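Local coordinates for Lmo1340 protein (Listeria monocytogenes, PDB 4NLM) that is of unknown function but folds as a YqgU-like six-bladed beta propeller and is probably a surface lipoprotein, at residues 143-148 against 185-190; 137-142 against 149-154. One frame throughout, in Å; residues are numbered along the deposited sequence. Where two conformers were deposited one is given.

Contact 1 of 2, residues 143-148 against 185-190; sequences DESPEK and YGDNLV
Lys148 and Ser145 converge on a single carboxylate oxygen, OD1 of Asp187, and so join two turns of neighbouring propeller blades. The hydroxyl OG of Ser145 donates to Asp187 OD1 at 2.6 Å, while Lys148 NZ makes a salt bridge to the same Asp187 OD1 at 2.9 Å. Both donors stand well out of the carboxylate plane, on opposite faces, so the oxygen is gripped between them. Asp187 reaches this position because its CG lies anti to the backbone N (chi1 -175°), which swings the carboxylate across to the 143-148 loop. The Lys148 chain runs extended beyond CG and crosses the aspartate at about a right angle; its ammonium also donates to the backbone O of Asp187, again 2.9 Å from NZ, approaching above the carbonyl plane. One cation thus reads both the side chain and the main chain of one residue. A type I turn, closed by Lys148 N to Ser145 O, places the two donor residues to reach OD1 from its two faces. One residue before Ser145, the carboxylate of Glu144 packs against Gly186, its CD 3.7 Å from Gly186 CA. Water 1 takes a hydrogen bond from Asp187 N and gives one to Glu144 OE1. With two donors on OD1, one cationic, Asp187 is probably held ionised, and this surface junction between blades rests on charge and hydrogen bonding more than on apolar packing.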
loop_
_atom_site.group_PDB
_atom_site.type_symbol
_atom_site.label_atom_id
_atom_site.label_comp_id
_atom_site.label_asym_id
_atom_site.label_seq_id
_atom_site.Cartn_x
_atom_site.Cartn_y
_atom_site.Cartn_z
ATOM N N ASP A 143 11.845 -2.090 -3.154
ATOM C CA ASP A 143 11.940 -0.958 -4.056
ATOM C C ASP A 143 13.340 -0.809 -4.666
ATOM O O ASP A 143 13.468 -0.404 -5.813
ATOM C CB ASP A 143 11.571 0.357 -3.346
ATOM C CG ASP A 143 10.102 0.424 -2.891
ATOM O OD1 ASP A 143 9.268 -0.360 -3.364
ATOM O OD2 ASP A 143 9.758 1.283 -2.045
ATOM N N GLU A 144 14.385 -1.127 -3.916
ATOM C CA GLU A 144 15.754 -0.976 -4.418
ATOM C C GLU A 144 16.201 -2.093 -5.351
ATOM O O GLU A 144 16.970 -1.882 -6.292
ATOM C CB GLU A 144 16.714 -0.886 -3.238
ATOM C CG GLU A 144 16.627 0.443 -2.498
ATOM C CD GLU A 144 17.836 0.742 -1.622
ATOM O OE1 GLU A 144 18.906 0.117 -1.805
ATOM O OE2 GLU A 144 17.725 1.638 -0.758
ATOM N N SER A 145 15.739 -3.291 -5.048
ATOM C CA SER A 145 16.069 -4.487 -5.799
ATOM C C SER A 145 14.753 -5.180 -6.073
ATOM O O SER A 145 14.370 -6.135 -5.378
ATOM C CB SER A 145 17.004 -5.382 -4.981
ATOM O OG SER A 145 18.166 -4.653 -4.638
ATOM N N PRO A 146 14.053 -4.751 -7.134
ATOM C CA PRO A 146 12.723 -5.310 -7.357
ATOM C C PRO A 146 12.648 -6.758 -7.874
ATOM O O PRO A 146 11.542 -7.259 -8.152
ATOM C CB PRO A 146 12.061 -4.282 -8.276
ATOM C CG PRO A 146 13.214 -3.700 -9.020
ATOM C CD PRO A 146 14.327 -3.614 -8.016
ATOM N N GLU A 147 13.783 -7.428 -7.899
ATOM C CA GLU A 147 13.807 -8.844 -8.135
ATOM C C GLU A 147 13.364 -9.604 -6.856
ATOM O O GLU A 147 13.129 -10.823 -6.876
ATOM C CB GLU A 147 15.214 -9.266 -8.530
ATOM C CG GLU A 147 15.660 -8.779 -9.923
ATOM C CD GLU A 147 16.112 -7.316 -10.044
ATOM O OE1 GLU A 147 16.448 -6.662 -9.032
ATOM O OE2 GLU A 147 16.189 -6.802 -11.188
ATOM N N LYS A 148 13.321 -8.900 -5.728
ATOM C CA LYS A 148 13.038 -9.525 -4.442
ATOM C C LYS A 148 11.666 -9.148 -3.882
ATOM O O LYS A 148 11.338 -7.953 -3.780
ATOM C CB LYS A 148 14.038 -9.067 -3.396
ATOM C CG LYS A 148 15.467 -9.378 -3.739
ATOM C CD LYS A 148 16.384 -8.961 -2.612
ATOM C CE LYS A 148 17.821 -8.997 -3.117
ATOM N NZ LYS A 148 18.768 -8.758 -2.003
ATOM N N TYR A 185 14.200 -1.950 3.813
ATOM C CA TYR A 185 14.894 -0.684 3.998
ATOM C C TYR A 185 16.044 -0.518 3.000
ATOM O O TYR A 185 16.574 0.562 2.857
ATOM C CB TYR A 185 15.320 -0.478 5.450
ATOM C CG TYR A 185 15.806 0.934 5.726
ATOM C CD1 TYR A 185 14.932 2.029 5.635
ATOM C CD2 TYR A 185 17.111 1.172 6.081
ATOM C CE1 TYR A 185 15.374 3.323 5.887
ATOM C CE2 TYR A 185 17.564 2.454 6.326
ATOM C CZ TYR A 185 16.699 3.519 6.224
ATOM O OH TYR A 185 17.181 4.784 6.473
ATOM N N GLY A 186 16.361 -1.566 2.255
ATOM C CA GLY A 186 17.421 -1.552 1.256
ATOM C C GLY A 186 17.494 -2.921 0.578
ATOM O O GLY A 186 16.635 -3.787 0.789
ATOM N N ASP A 187 18.561 -3.121 -0.190
ATOM C CA ASP A 187 18.776 -4.360 -0.922
ATOM C C ASP A 187 18.644 -5.580 0.001
ATOM O O ASP A 187 17.932 -6.531 -0.333
ATOM C CB ASP A 187 20.162 -4.308 -1.574
ATOM C CG ASP A 187 20.473 -5.508 -2.471
ATOM O OD1 ASP A 187 19.551 -6.160 -3.004
ATOM O OD2 ASP A 187 21.681 -5.774 -2.677
ATOM N N ASN A 188 19.291 -5.521 1.166
ATOM C CA ASN A 188 19.311 -6.656 2.113
ATOM C C ASN A 188 18.927 -6.311 3.542
ATOM O O ASN A 188 19.226 -7.058 4.456
ATOM C CB ASN A 188 20.714 -7.286 2.155
ATOM C CG ASN A 188 21.084 -8.029 0.878
ATOM O OD1 ASN A 188 20.368 -8.934 0.442
ATOM N ND2 ASN A 188 22.191 -7.642 0.267
ATOM N N LEU A 189 18.270 -5.184 3.738
ATOM C CA LEU A 189 17.920 -4.710 5.064
ATOM C C LEU A 189 16.417 -4.659 5.263
ATOM O O LEU A 189 15.672 -4.285 4.347
ATOM C CB LEU A 189 18.448 -3.298 5.309
ATOM C CG LEU A 189 19.957 -3.132 5.342
ATOM C CD1 LEU A 189 20.358 -1.668 5.419
ATOM C CD2 LEU A 189 20.599 -3.912 6.482
ATOM N N VAL A 190 15.968 -5.032 6.456
ATOM C CA VAL A 190 14.545 -4.970 6.793
ATOM C C VAL A 190 14.413 -4.314 8.151
ATOM O O VAL A 190 15.296 -4.428 8.997
ATOM C CB VAL A 190 13.886 -6.374 6.824
ATOM C CG1 VAL A 190 14.491 -7.251 7.909
ATOM C CG2 VAL A 190 12.391 -6.264 7.057
HETATM O O HOH W 1 20.650 -0.997 -0.287
HETATM O O HOH W 2 15.142 2.229 1.502
#

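Contact 2 of 2, residues 137-142 against 149-154; sequences TTFYWN and IMFVTY
Ile149 lies across the indole of Trp141 near the turn end of an antiparallel beta hairpin, the first two strands of a four-stranded propeller blade. From CB the Ile149 side chain forks. CG2, anti to the backbone N, reaches the edge of the Phe139 ring, 4.0 Å from Phe139 CD2. CG1, anti to the carbonyl carbon (chi1 -59°), sits 3.7 Å from the centroid of the five-membered ring of Trp141, almost on the ring normal, a CH-pi contact. At the tip, CD1 lies over the same face of the indole, above its centre, 3.7 Å from Trp141 CE2. Farther from the turn, Phe139 and Phe151 form a non-hydrogen-bonded pair whose side chains run side by side, their rings oblique to each other with planes at 45°, and Thr137 CG2 touches Phe151 CB at 3.7 Å. Tyr140 and Met150, a selenomethionine, share the other face with Val152; there Met150 CE meets Tyr140 CB, and Val152 CG2 approaches Tyr140 CE2. Paired backbone bonds link Thr138 with Val152 and Tyr140 with Met150. Toward the far end a water connects two side chains that do not bond directly: it lies 2.7 Å from Thr138 OG1 and 2.6 Å from Tyr154 OH.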
loop_
_atom_site.group_PDB
_atom_site.type_symbol
_atom_site.label_atom_id
_atom_site.label_comp_id
_atom_site.label_asym_id
_atom_site.label_seq_id
_atom_site.Cartn_x
_atom_site.Cartn_y
_atom_site.Cartn_z
ATOM N N THR A 137 -1.420 -14.362 3.022
ATOM C CA THR A 137 -0.060 -13.873 2.777
ATOM C C THR A 137 -0.063 -12.362 2.587
ATOM O O THR A 137 -0.936 -11.802 1.914
ATOM C CB THR A 137 0.490 -14.527 1.501
ATOM O OG1 THR A 137 0.391 -15.954 1.593
ATOM C CG2 THR A 137 1.931 -14.140 1.277
ATOM N N THR A 138 0.964 -11.723 3.127
ATOM C CA THR A 138 1.156 -10.288 2.954
ATOM C C THR A 138 2.487 -10.102 2.231
ATOM O O THR A 138 3.502 -10.668 2.655
ATOM C CB THR A 138 1.157 -9.528 4.304
ATOM O OG1 THR A 138 -0.027 -9.849 5.018
ATOM C CG2 THR A 138 1.246 -8.024 4.102
ATOM N N PHE A 139 2.518 -9.276 1.179
ATOM C CA PHE A 139 3.668 -9.146 0.325
ATOM C C PHE A 139 4.347 -7.795 0.412
ATOM O O PHE A 139 3.654 -6.783 0.429
ATOM C CB PHE A 139 3.279 -9.376 -1.140
ATOM C CG PHE A 139 2.758 -10.743 -1.451
ATOM C CD1 PHE A 139 1.407 -11.021 -1.316
ATOM C CD2 PHE A 139 3.596 -11.748 -1.899
ATOM C CE1 PHE A 139 0.905 -12.273 -1.606
ATOM C CE2 PHE A 139 3.078 -13.001 -2.186
ATOM C CZ PHE A 139 1.726 -13.270 -2.048
ATOM N N TYR A 140 5.691 -7.763 0.363
ATOM C CA TYR A 140 6.503 -6.550 0.445
ATOM C C TYR A 140 7.499 -6.586 -0.693
ATOM O O TYR A 140 8.456 -7.371 -0.666
ATOM C CB TYR A 140 7.215 -6.494 1.787
ATOM C CG TYR A 140 6.252 -6.444 2.941
ATOM C CD1 TYR A 140 5.741 -5.249 3.386
ATOM C CD2 TYR A 140 5.799 -7.592 3.540
ATOM C CE1 TYR A 140 4.849 -5.178 4.426
ATOM C CE2 TYR A 140 4.881 -7.540 4.570
ATOM C CZ TYR A 140 4.430 -6.320 5.015
ATOM O OH TYR A 140 3.523 -6.224 6.033
ATOM N N TRP A 141 7.292 -5.737 -1.682
ATOM C CA TRP A 141 8.152 -5.731 -2.869
ATOM C C TRP A 141 9.323 -4.777 -2.631
ATOM O O TRP A 141 9.098 -3.625 -2.328
ATOM C CB TRP A 141 7.346 -5.266 -4.075
ATOM C CG TRP A 141 7.815 -5.798 -5.401
ATOM C CD1 TRP A 141 9.088 -5.988 -5.829
ATOM C CD2 TRP A 141 6.950 -6.244 -6.457
ATOM N NE1 TRP A 141 9.068 -6.496 -7.077
ATOM C CE2 TRP A 141 7.778 -6.684 -7.493
ATOM C CE3 TRP A 141 5.546 -6.302 -6.622
ATOM C CZ2 TRP A 141 7.285 -7.201 -8.666
ATOM C CZ3 TRP A 141 5.067 -6.775 -7.793
ATOM C CH2 TRP A 141 5.919 -7.261 -8.784
ATOM N N ASN A 142 10.562 -5.224 -2.802
ATOM C CA ASN A 142 11.755 -4.423 -2.552
ATOM C C ASN A 142 11.911 -3.336 -3.600
ATOM O O ASN A 142 12.038 -3.621 -4.764
ATOM C CB ASN A 142 12.945 -5.390 -2.503
ATOM C CG ASN A 142 14.235 -4.753 -2.030
ATOM O OD1 ASN A 142 14.584 -3.634 -2.396
ATOM N ND2 ASN A 142 14.968 -5.487 -1.234
ATOM N N ILE A 149 10.891 -10.165 -3.503
ATOM C CA ILE A 149 9.607 -9.979 -2.858
ATOM C C ILE A 149 9.638 -10.775 -1.577
ATOM O O ILE A 149 9.811 -12.014 -1.575
ATOM C CB ILE A 149 8.438 -10.403 -3.750
ATOM C CG1 ILE A 149 8.438 -9.612 -5.058
ATOM C CG2 ILE A 149 7.102 -10.168 -3.046
ATOM C CD1 ILE A 149 7.375 -10.065 -6.036
HETATM N N MSE A 150 9.458 -10.084 -0.467
HETATM C CA MSE A 150 9.388 -10.731 0.823
HETATM C C MSE A 150 7.918 -10.924 1.159
HETATM O O MSE A 150 7.070 -10.108 0.795
HETATM C CB MSE A 150 10.081 -9.817 1.835
HETATM C CG MSE A 150 9.915 -10.142 3.309
HETATM SE SE MSE A 150 11.185 -9.011 4.296
HETATM C CE MSE A 150 10.372 -7.220 4.098
ATOM N N PHE A 151 7.573 -11.984 1.868
ATOM C CA PHE A 151 6.202 -12.220 2.240
ATOM C C PHE A 151 6.079 -12.950 3.544
ATOM O O PHE A 151 6.920 -13.787 3.922
ATOM C CB PHE A 151 5.429 -12.901 1.108
ATOM C CG PHE A 151 6.040 -14.154 0.604
ATOM C CD1 PHE A 151 5.662 -15.356 1.155
ATOM C CD2 PHE A 151 6.918 -14.151 -0.455
ATOM C CE1 PHE A 151 6.199 -16.550 0.731
ATOM C CE2 PHE A 151 7.457 -15.349 -0.905
ATOM C CZ PHE A 151 7.098 -16.539 -0.311
ATOM N N VAL A 152 5.004 -12.576 4.228
ATOM C CA VAL A 152 4.615 -13.154 5.487
ATOM C C VAL A 152 3.449 -14.098 5.226
ATOM O O VAL A 152 2.414 -13.666 4.694
ATOM C CB VAL A 152 4.205 -12.052 6.482
ATOM C CG1 VAL A 152 3.846 -12.673 7.826
ATOM C CG2 VAL A 152 5.325 -11.030 6.630
ATOM N N THR A 153 3.620 -15.362 5.598
ATOM C CA THR A 153 2.559 -16.359 5.471
ATOM C C THR A 153 2.057 -16.779 6.838
ATOM O O THR A 153 2.833 -16.942 7.781
ATOM C CB THR A 153 3.040 -17.612 4.719
ATOM O OG1 THR A 153 4.275 -18.080 5.281
ATOM C CG2 THR A 153 3.251 -17.315 3.264
ATOM N N TYR A 154 0.740 -16.931 6.933
ATOM C CA TYR A 154 0.084 -17.286 8.179
ATOM C C TYR A 154 -0.606 -18.641 8.073
ATOM O O TYR A 154 -1.182 -18.951 7.030
ATOM C CB TYR A 154 -1.015 -16.277 8.509
ATOM C CG TYR A 154 -0.545 -14.880 8.763
ATOM C CD1 TYR A 154 -0.381 -13.983 7.713
ATOM C CD2 TYR A 154 -0.224 -14.456 10.042
ATOM C CE1 TYR A 154 0.038 -12.690 7.945
ATOM C CE2 TYR A 154 0.216 -13.162 10.280
ATOM C CZ TYR A 154 0.330 -12.284 9.229
ATOM O OH TYR A 154 0.760 -10.997 9.447
HETATM O O HOH W 3 0.372 -9.186 7.605
#

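Followed from the N terminus, the chain runs along strand 137-141, turns through 143-148 and returns along strand 148-155, so contact 2 closes a short hairpin loop. The loop at its tip then supplies one side of contact 1, whose partner, 185-190, comes 37 residues later, after strands 159-166 and 171-174 have completed the blade and 182-184 has opened the next. The contacts therefore cross, their segments alternating along the chain; the centres of contact 1 and contact 2 are about 12 Å apart. Contact 2 pairs the first two strands of one blade; contact 1 ties that blade to the next. Asn142 connects them: its OD1 accepts from Ser145 N, and its ND2 donates to Gly186 O.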